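Local coordinates for probable intron-encoded endonuclease 1 (Wickerhamomyces canadensis, PDB 6X1J), which cuts double-stranded DNA at a specific recognition sequence as a LAGLIDADG homing endonuclease, driving the homing of an intron in the mitochondrial 21S rRNA gene, at residues 20-23 / 24-28; 72-75 / 76-80. All blocks are in the same frame, centred on the assembly; numbering follows the deposited sequence.

Contact 1 (20-23 / 24-28); sequences KLIK and DYKKQ. With nucleotides of chain C.
I22 and K26, one helical turn apart, lie side by side and point the same way, the methyl CG2 of I22 packing against CE of K26 at 3.7 Å. Along that hydrophobic flank the K26 chain runs out extended to the DNA, where its NZ donates to OP1 of DA7 of chain C at 2.8 Å. K23 reaches the preceding phosphate: its NZ is 3.2 Å from OP1 of DT6 of chain C, a longer hydrogen bond. Each ammonium has a further direct partner in the protein: OD1 of N18 for K23, the carbonyl oxygen of E108 for K26. Both lysines carry CG anti to the carbonyl carbon (chi1 -47° for K23, -70° for K26) and stay extended beyond it, which sends the two ammonium groups to consecutive phosphates of one strand. The pair holds the DNA backbone, both bonds ending on phosphate oxygens, whereas LAGLIDADG enzymes read bases from their beta sheets. The backbone N of K20 adds a bond to another phosphate of the DNA.

Within the protein, K20 and D24 form a weak salt bridge: K20 bends at chi2 and chi4 to bring NZ to 3.4 Å from OD2 of D24, and the two side chains cross obliquely.

Beneath these side chains the helix 20-26 supplies its i to i+4 ladder: D24 N donates to K20 O, Y25 N to L21 O and K26 N to I22 O, the last at 3.0 Å.

Further out, L21 and D24 both touch I7, and the ring of buried Y25 meets W29 edge-to-face.

Contact 2 (72-75 / 76-80); sequences EHIV and RVFDE
CG2 of I74 rests 4.1 Å from CD2 of F78 on the buried flank of this helix end. The backbone bond beneath them, F78 N to I74 O, measures 3.1 Å and is the last i to i+4 bond, F78 being the first residue to leave helical backbone angles. One step round, CG2 of V77 lies over one face of the H73 imidazole, offset toward its rim, 4.1 Å from NE2. That nitrogen is engaged by the hydroxyl of Y143.

The other flank is looser and hydrated. R76 bends at chi3 (-50°), which folds its guanidinium back so that one face covers CA of H73, 3.7 Å from NH1. The imidazole and guanidinium planes stand 71° apart, and a water bridges their edges, accepting from R76 NH1 at 2.8 Å and lying 3.3 Å from H73 ND1. A second water joins R76 NH2 to OE1 of E72, so this opposite-charge pair meets through solvent; the other carboxylate oxygen of E72 forms a salt bridge with K68.

The apolar flank lies on helix 34-45, which sequence and family mark as a LAGLIDADG helix leading straight into the potassium ligands G46 and D47: V77 meets T39, F78 meets Q36 and L40, and I74 touches N43 as well as F63 and W65 of strand 60-65.

Overall arrangement
From the N terminus, the chain first forms contact 1 within helix 20-26, then passes through helix 34-45 and strands 49-51 and 60-65 before contact 2 forms at the end of helix 68-77. Both are local helical contacts, so neither closes a long loop; they follow in series, without nesting or crossing. Their centres lie 19 Å apart, yet they touch where Y25 OH reaches E80 O at 2.8 Å, a probable hydrogen bond that closes the span between residues 25 and 80. It ties the peripheral, DNA-binding helix of contact 1 to the 3-10 segment that follows helix 68-77, whose contact 2 packs on helix 34-45 and strand 60-65.

Contact 1 (20-23 / 24-28)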
ATOM      1  N   LYS A  20      15.951 -15.942  20.903  1.00 53.05           N
ATOM      2  CA  LYS A  20      16.296 -14.763  21.730  1.00 57.21           C
ATOM      3  C   LYS A  20      16.933 -13.664  20.870  1.00 56.74           C
ATOM      4  O   LYS A  20      16.558 -12.465  21.055  1.00 61.60           O
ATOM      5  CB  LYS A  20      17.302 -15.208  22.795  1.00 62.15           C
ATOM      6  CG  LYS A  20      17.577 -14.218  23.918  1.00 66.42           C
ATOM      7  CD  LYS A  20      16.751 -14.473  25.172  1.00 64.18           C
ATOM      8  CE  LYS A  20      17.336 -13.817  26.408  1.00 63.18           C
ATOM      9  NZ  LYS A  20      17.873 -12.462  26.138  1.00 62.11           N
ATOM     10  N   LEU A  21      17.898 -14.041  20.023  1.00 51.89           N
ATOM     11  CA  LEU A  21      18.571 -13.131  19.044  1.00 54.91           C
ATOM     12  C   LEU A  21      17.515 -12.264  18.309  1.00 46.47           C
ATOM     13  O   LEU A  21      17.675 -11.026  18.268  1.00 43.48           O
ATOM     14  CB  LEU A  21      19.393 -13.979  18.064  1.00 57.28           C
ATOM     15  CG  LEU A  21      20.907 -13.965  18.274  1.00 63.04           C
ATOM     16  CD1 LEU A  21      21.580 -15.124  17.549  1.00 60.20           C
ATOM     17  CD2 LEU A  21      21.501 -12.639  17.824  1.00 64.81           C
ATOM     18  N   ILE A  22      16.432 -12.877  17.823  1.00 42.58           N
ATOM     19  CA  ILE A  22      15.328 -12.172  17.099  1.00 47.55           C
ATOM     20  C   ILE A  22      14.715 -11.136  18.054  1.00 44.84           C
ATOM     21  O   ILE A  22      14.635  -9.945  17.658  1.00 45.89           O
ATOM     22  CB  ILE A  22      14.260 -13.148  16.557  1.00 43.58           C
ATOM     23  CG1 ILE A  22      14.819 -14.177  15.571  1.00 43.79           C
ATOM     24  CG2 ILE A  22      13.129 -12.350  15.941  1.00 44.38           C
ATOM     25  CD1 ILE A  22      13.824 -15.265  15.182  1.00 43.81           C
ATOM     26  N   LYS A  23      14.316 -11.554  19.265  1.00 42.99           N
ATOM     27  CA  LYS A  23      13.662 -10.647  20.249  1.00 41.99           C
ATOM     28  C   LYS A  23      14.643  -9.530  20.622  1.00 46.33           C
ATOM     29  O   LYS A  23      14.191  -8.365  20.745  1.00 44.07           O
ATOM     30  CB  LYS A  23      13.178 -11.386  21.490  1.00 40.37           C
ATOM     31  CG  LYS A  23      12.407 -12.651  21.184  1.00 40.75           C
ATOM     32  CD  LYS A  23      11.580 -13.144  22.322  1.00 39.01           C
ATOM     33  CE  LYS A  23      11.084 -14.533  22.007  1.00 39.20           C
ATOM     34  NZ  LYS A  23       9.811 -14.839  22.687  1.00 44.65           N
ATOM     35  N   ASP A  24      15.929  -9.859  20.780  1.00 44.79           N
ATOM     36  CA  ASP A  24      16.978  -8.855  21.101  1.00 45.50           C
ATOM     37  C   ASP A  24      17.164  -7.908  19.903  1.00 40.84           C
ATOM     38  O   ASP A  24      17.325  -6.712  20.137  1.00 35.20           O
ATOM     39  CB  ASP A  24      18.275  -9.541  21.563  1.00 49.15           C
ATOM     40  CG  ASP A  24      18.200 -10.126  22.970  1.00 57.89           C
ATOM     41  OD1 ASP A  24      17.311  -9.692  23.752  1.00 63.87           O
ATOM     42  OD2 ASP A  24      19.035 -11.001  23.289  1.00 55.98           O
ATOM     43  N   TYR A  25      17.164  -8.421  18.663  1.00 43.34           N
ATOM     44  CA  TYR A  25      17.246  -7.609  17.414  1.00 45.39           C
ATOM     45  C   TYR A  25      16.115  -6.552  17.369  1.00 41.32           C
ATOM     46  O   TYR A  25      16.433  -5.361  17.074  1.00 37.59           O
ATOM     47  CB  TYR A  25      17.250  -8.516  16.173  1.00 47.60           C
ATOM     48  CG  TYR A  25      17.176  -7.775  14.854  1.00 48.14           C
ATOM     49  CD1 TYR A  25      18.298  -7.172  14.297  1.00 44.44           C
ATOM     50  CD2 TYR A  25      15.970  -7.652  14.170  1.00 47.70           C
ATOM     51  CE1 TYR A  25      18.231  -6.487  13.092  1.00 42.41           C
ATOM     52  CE2 TYR A  25      15.886  -6.974  12.965  1.00 43.90           C
ATOM     53  CZ  TYR A  25      17.018  -6.386  12.427  1.00 42.86           C
ATOM     54  OH  TYR A  25      16.933  -5.720  11.236  1.00 39.52           O
ATOM     55  N   LYS A  26      14.870  -6.936  17.706  1.00 37.20           N
ATOM     56  CA  LYS A  26      13.656  -6.051  17.653  1.00 35.83           C
ATOM     57  C   LYS A  26      13.801  -4.775  18.483  1.00 40.11           C
ATOM     58  O   LYS A  26      13.300  -3.735  18.026  1.00 39.57           O
ATOM     59  CB  LYS A  26      12.422  -6.795  18.134  1.00 29.80           C
ATOM     60  CG  LYS A  26      12.014  -7.861  17.145  1.00 30.04           C
ATOM     61  CD  LYS A  26      10.788  -8.578  17.568  1.00 31.11           C
ATOM     62  CE  LYS A  26      10.562  -9.732  16.634  1.00 30.67           C
ATOM     63  NZ  LYS A  26       9.251 -10.356  16.851  1.00 30.71           N
ATOM     64  N   LYS A  27      14.451  -4.831  19.649  1.00 41.79           N
ATOM     65  CA  LYS A  27      14.574  -3.651  20.549  1.00 42.55           C
ATOM     66  C   LYS A  27      15.493  -2.605  19.899  1.00 43.03           C
ATOM     67  O   LYS A  27      15.609  -1.481  20.437  1.00 43.16           O
ATOM     68  CB  LYS A  27      15.164  -4.024  21.911  1.00 50.81           C
ATOM     69  CG  LYS A  27      14.677  -5.322  22.543  1.00 57.40           C
ATOM     70  CD  LYS A  27      15.176  -5.451  23.979  1.00 66.14           C
ATOM     71  CE  LYS A  27      15.071  -6.845  24.549  1.00 75.57           C
ATOM     72  NZ  LYS A  27      13.722  -7.415  24.321  1.00 85.09           N
ATOM     73  N   GLN A  28      16.143  -2.937  18.782  1.00 43.11           N
ATOM     74  CA  GLN A  28      16.986  -1.959  18.039  1.00 44.29           C
ATOM     75  C   GLN A  28      16.055  -0.957  17.328  1.00 41.07           C
ATOM     76  O   GLN A  28      16.578   0.051  16.762  1.00 43.01           O
ATOM     77  CB  GLN A  28      17.960  -2.685  17.095  1.00 44.45           C
ATOM     78  CG  GLN A  28      19.230  -3.200  17.771  1.00 50.41           C
ATOM     79  CD  GLN A  28      19.901  -4.380  17.103  1.00 56.10           C
ATOM     80  OE1 GLN A  28      20.899  -4.911  17.592  1.00 58.83           O
ATOM     81  NE2 GLN A  28      19.342  -4.843  16.000  1.00 59.81           N
TER
ATOM     82  P    DT C   6       6.550 -13.905  20.730  1.00 44.09           P
ATOM     83  OP1  DT C   6       7.832 -13.165  20.880  1.00 39.32           O
ATOM     84  OP2  DT C   6       5.222 -13.236  20.888  1.00 37.64           O
ATOM     85  O5'  DT C   6       6.636 -14.568  19.291  1.00 45.54           O
ATOM     86  C5'  DT C   6       7.893 -15.046  18.763  1.00 38.87           C
ATOM     87  C4'  DT C   6       7.635 -15.696  17.424  1.00 41.17           C
ATOM     88  O4'  DT C   6       6.903 -16.942  17.563  1.00 39.78           O
ATOM     89  C3'  DT C   6       6.838 -14.859  16.415  1.00 39.08           C
ATOM     90  O3'  DT C   6       7.514 -14.814  15.164  1.00 39.48           O
ATOM     91  C2'  DT C   6       5.510 -15.581  16.293  1.00 37.95           C
ATOM     92  C1'  DT C   6       5.968 -17.005  16.501  1.00 40.21           C
ATOM     93  N1   DT C   6       4.967 -18.043  16.814  1.00 40.90           N
ATOM     94  C2   DT C   6       5.269 -19.312  16.385  1.00 40.85           C
ATOM     95  O2   DT C   6       6.306 -19.584  15.798  1.00 41.74           O
ATOM     96  N3   DT C   6       4.318 -20.258  16.670  1.00 40.40           N
ATOM     97  C4   DT C   6       3.105 -20.059  17.294  1.00 44.17           C
ATOM     98  O4   DT C   6       2.343 -21.009  17.464  1.00 50.48           O
ATOM     99  C5   DT C   6       2.848 -18.697  17.717  1.00 47.36           C
ATOM    100  C7   DT C   6       1.562 -18.380  18.411  1.00 49.42           C
ATOM    101  C6   DT C   6       3.782 -17.771  17.461  1.00 44.60           C
ATOM    102  P    DA C   7       8.022 -13.394  14.615  1.00 43.09           P
ATOM    103  OP1  DA C   7       8.999 -12.805  15.566  1.00 35.58           O
ATOM    104  OP2  DA C   7       6.776 -12.609  14.250  1.00 43.17           O
ATOM    105  O5'  DA C   7       8.809 -13.832  13.301  1.00 43.07           O
ATOM    106  C5'  DA C   7      10.194 -14.231  13.337  1.00 40.63           C
ATOM    107  C4'  DA C   7      10.427 -15.288  12.285  1.00 37.21           C
ATOM    108  O4'  DA C   7       9.579 -16.425  12.572  1.00 36.25           O
ATOM    109  C3'  DA C   7      10.101 -14.868  10.847  1.00 38.02           C
ATOM    110  O3'  DA C   7      11.226 -15.191   9.998  1.00 39.00           O
ATOM    111  C2'  DA C   7       8.749 -15.523  10.591  1.00 37.72           C
ATOM    112  C1'  DA C   7       8.769 -16.768  11.464  1.00 36.96           C
ATOM    113  N9   DA C   7       7.461 -17.146  11.995  1.00 39.46           N
ATOM    114  C8   DA C   7       6.579 -16.289  12.607  1.00 37.73           C
ATOM    115  N7   DA C   7       5.471 -16.867  13.004  1.00 35.15           N
ATOM    116  C5   DA C   7       5.636 -18.195  12.635  1.00 33.40           C
ATOM    117  C6   DA C   7       4.822 -19.326  12.802  1.00 35.24           C
ATOM    118  N6   DA C   7       3.627 -19.288  13.389  1.00 37.56           N
ATOM    119  N1   DA C   7       5.271 -20.508  12.324  1.00 36.55           N
ATOM    120  C2   DA C   7       6.477 -20.540  11.742  1.00 36.38           C
ATOM    121  N3   DA C   7       7.346 -19.544  11.546  1.00 41.01           N
ATOM    122  C4   DA C   7       6.862 -18.386  12.027  1.00 37.38           C
TER

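Contact 2 (72-75 / 76-80)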
ATOM      1  N   GLU A  72      10.434  -5.830  -4.199  1.00 25.36           N
ATOM      2  CA  GLU A  72      11.835  -5.683  -3.715  1.00 29.56           C
ATOM      3  C   GLU A  72      12.083  -4.246  -3.214  1.00 29.95           C
ATOM      4  O   GLU A  72      12.766  -4.060  -2.153  1.00 27.54           O
ATOM      5  CB  GLU A  72      12.847  -6.035  -4.808  1.00 30.16           C
ATOM      6  CG  GLU A  72      12.983  -7.519  -5.064  1.00 34.94           C
ATOM      7  CD  GLU A  72      13.860  -7.856  -6.265  1.00 37.81           C
ATOM      8  OE1 GLU A  72      14.493  -6.924  -6.852  1.00 38.15           O
ATOM      9  OE2 GLU A  72      13.882  -9.029  -6.636  1.00 37.82           O
ATOM     10  N   HIS A  73      11.447  -3.268  -3.855  1.00 26.82           N
ATOM     11  CA  HIS A  73      11.445  -1.855  -3.391  1.00 29.30           C
ATOM     12  C   HIS A  73      10.765  -1.708  -2.005  1.00 29.31           C
ATOM     13  O   HIS A  73      11.305  -0.960  -1.162  1.00 27.72           O
ATOM     14  CB  HIS A  73      10.756  -0.982  -4.438  1.00 28.32           C
ATOM     15  CG  HIS A  73      10.585   0.420  -3.975  1.00 28.10           C
ATOM     16  ND1 HIS A  73      11.646   1.317  -3.938  1.00 27.80           N
ATOM     17  CD2 HIS A  73       9.494   1.068  -3.514  1.00 25.49           C
ATOM     18  CE1 HIS A  73      11.208   2.479  -3.508  1.00 25.19           C
ATOM     19  NE2 HIS A  73       9.891   2.348  -3.228  1.00 27.37           N
ATOM     20  N   ILE A  74       9.600  -2.331  -1.800  1.00 31.43           N
ATOM     21  CA  ILE A  74       8.804  -2.216  -0.535  1.00 32.63           C
ATOM     22  C   ILE A  74       9.637  -2.842   0.600  1.00 34.06           C
ATOM     23  O   ILE A  74       9.884  -2.179   1.635  1.00 31.44           O
ATOM     24  CB  ILE A  74       7.419  -2.876  -0.707  1.00 33.14           C
ATOM     25  CG1 ILE A  74       6.547  -2.141  -1.735  1.00 32.85           C
ATOM     26  CG2 ILE A  74       6.718  -2.990   0.637  1.00 35.22           C
ATOM     27  CD1 ILE A  74       6.224  -0.718  -1.363  1.00 32.01           C
ATOM     28  N   VAL A  75      10.157  -4.044   0.367  1.00 32.67           N
ATOM     29  CA  VAL A  75      11.079  -4.716   1.319  1.00 31.46           C
ATOM     30  C   VAL A  75      12.264  -3.804   1.662  1.00 31.07           C
ATOM     31  O   VAL A  75      12.574  -3.744   2.857  1.00 29.86           O
ATOM     32  CB  VAL A  75      11.486  -6.115   0.856  1.00 31.33           C
ATOM     33  CG1 VAL A  75      12.658  -6.650   1.667  1.00 38.10           C
ATOM     34  CG2 VAL A  75      10.317  -7.074   0.972  1.00 31.43           C
ATOM     35  N   ARG A  76      12.898  -3.091   0.729  1.00 33.11           N
ATOM     36  CA  ARG A  76      14.013  -2.166   1.109  1.00 31.11           C
ATOM     37  C   ARG A  76      13.455  -1.064   2.024  1.00 30.75           C
ATOM     38  O   ARG A  76      14.111  -0.801   3.049  1.00 25.98           O
ATOM     39  CB  ARG A  76      14.790  -1.603  -0.083  1.00 33.12           C
ATOM     40  CG  ARG A  76      15.771  -2.593  -0.712  1.00 39.68           C
ATOM     41  CD  ARG A  76      16.690  -2.101  -1.844  1.00 41.02           C
ATOM     42  NE  ARG A  76      15.998  -1.396  -2.929  1.00 46.83           N
ATOM     43  CZ  ARG A  76      15.390  -1.951  -4.002  1.00 51.88           C
ATOM     44  NH1 ARG A  76      14.770  -1.174  -4.880  1.00 48.63           N
ATOM     45  NH2 ARG A  76      15.371  -3.264  -4.196  1.00 51.94           N
ATOM     46  N   VAL A  77      12.259  -0.493   1.759  1.00 25.87           N
ATOM     47  CA  VAL A  77      11.671   0.578   2.647  1.00 25.57           C
ATOM     48  C   VAL A  77      11.532   0.061   4.103  1.00 22.72           C
ATOM     49  O   VAL A  77      11.851   0.779   5.047  1.00 21.50           O
ATOM     50  CB  VAL A  77      10.313   1.097   2.115  1.00 26.46           C
ATOM     51  CG1 VAL A  77       9.682   2.081   3.090  1.00 27.21           C
ATOM     52  CG2 VAL A  77      10.417   1.725   0.748  1.00 26.12           C
ATOM     53  N   PHE A  78      11.023  -1.146   4.300  1.00 22.91           N
ATOM     54  CA  PHE A  78      10.861  -1.799   5.610  1.00 26.72           C
ATOM     55  C   PHE A  78      11.989  -2.824   5.868  1.00 29.51           C
ATOM     56  O   PHE A  78      11.726  -3.912   6.423  1.00 27.34           O
ATOM     57  CB  PHE A  78       9.463  -2.421   5.622  1.00 31.19           C
ATOM     58  CG  PHE A  78       8.367  -1.393   5.423  1.00 31.31           C
ATOM     59  CD1 PHE A  78       7.974  -0.568   6.473  1.00 29.59           C
ATOM     60  CD2 PHE A  78       7.758  -1.228   4.183  1.00 31.98           C
ATOM     61  CE1 PHE A  78       6.968   0.375   6.294  1.00 31.91           C
ATOM     62  CE2 PHE A  78       6.753  -0.285   4.010  1.00 29.64           C
ATOM     63  CZ  PHE A  78       6.371   0.522   5.062  1.00 30.01           C
ATOM     64  N   ASP A  79      13.214  -2.522   5.441  1.00 34.32           N
ATOM     65  CA  ASP A  79      14.355  -3.493   5.444  1.00 38.63           C
ATOM     66  C   ASP A  79      14.526  -4.177   6.825  1.00 38.01           C
ATOM     67  O   ASP A  79      14.411  -5.450   6.906  1.00 36.19           O
ATOM     68  CB  ASP A  79      15.635  -2.779   4.998  1.00 39.85           C
ATOM     69  CG  ASP A  79      16.693  -3.787   4.610  1.00 51.31           C
ATOM     70  OD1 ASP A  79      16.322  -4.788   3.919  1.00 53.68           O
ATOM     71  OD2 ASP A  79      17.848  -3.608   5.057  1.00 58.93           O
ATOM     72  N   GLU A  80      14.703  -3.378   7.884  1.00 34.21           N
ATOM     73  CA  GLU A  80      14.875  -3.844   9.295  1.00 35.49           C
ATOM     74  C   GLU A  80      13.910  -4.974   9.643  1.00 32.76           C
ATOM     75  O   GLU A  80      14.276  -5.782  10.475  1.00 33.37           O
ATOM     76  CB  GLU A  80      14.404  -2.838  10.350  1.00 37.15           C
ATOM     77  CG  GLU A  80      15.009  -1.460  10.281  1.00 39.79           C
ATOM     78  CD  GLU A  80      14.389  -0.500   9.299  1.00 35.85           C
ATOM     79  OE1 GLU A  80      13.684   0.425   9.722  1.00 39.86           O
ATOM     80  OE2 GLU A  80      14.671  -0.652   8.127  1.00 36.60           O
TER
HETATM   81  O   HOH W   1      15.678  -4.356  -6.839  1.00 40.21           O
HETATM   82  O   HOH W   2      14.908   1.531  -4.291  1.00 34.76           O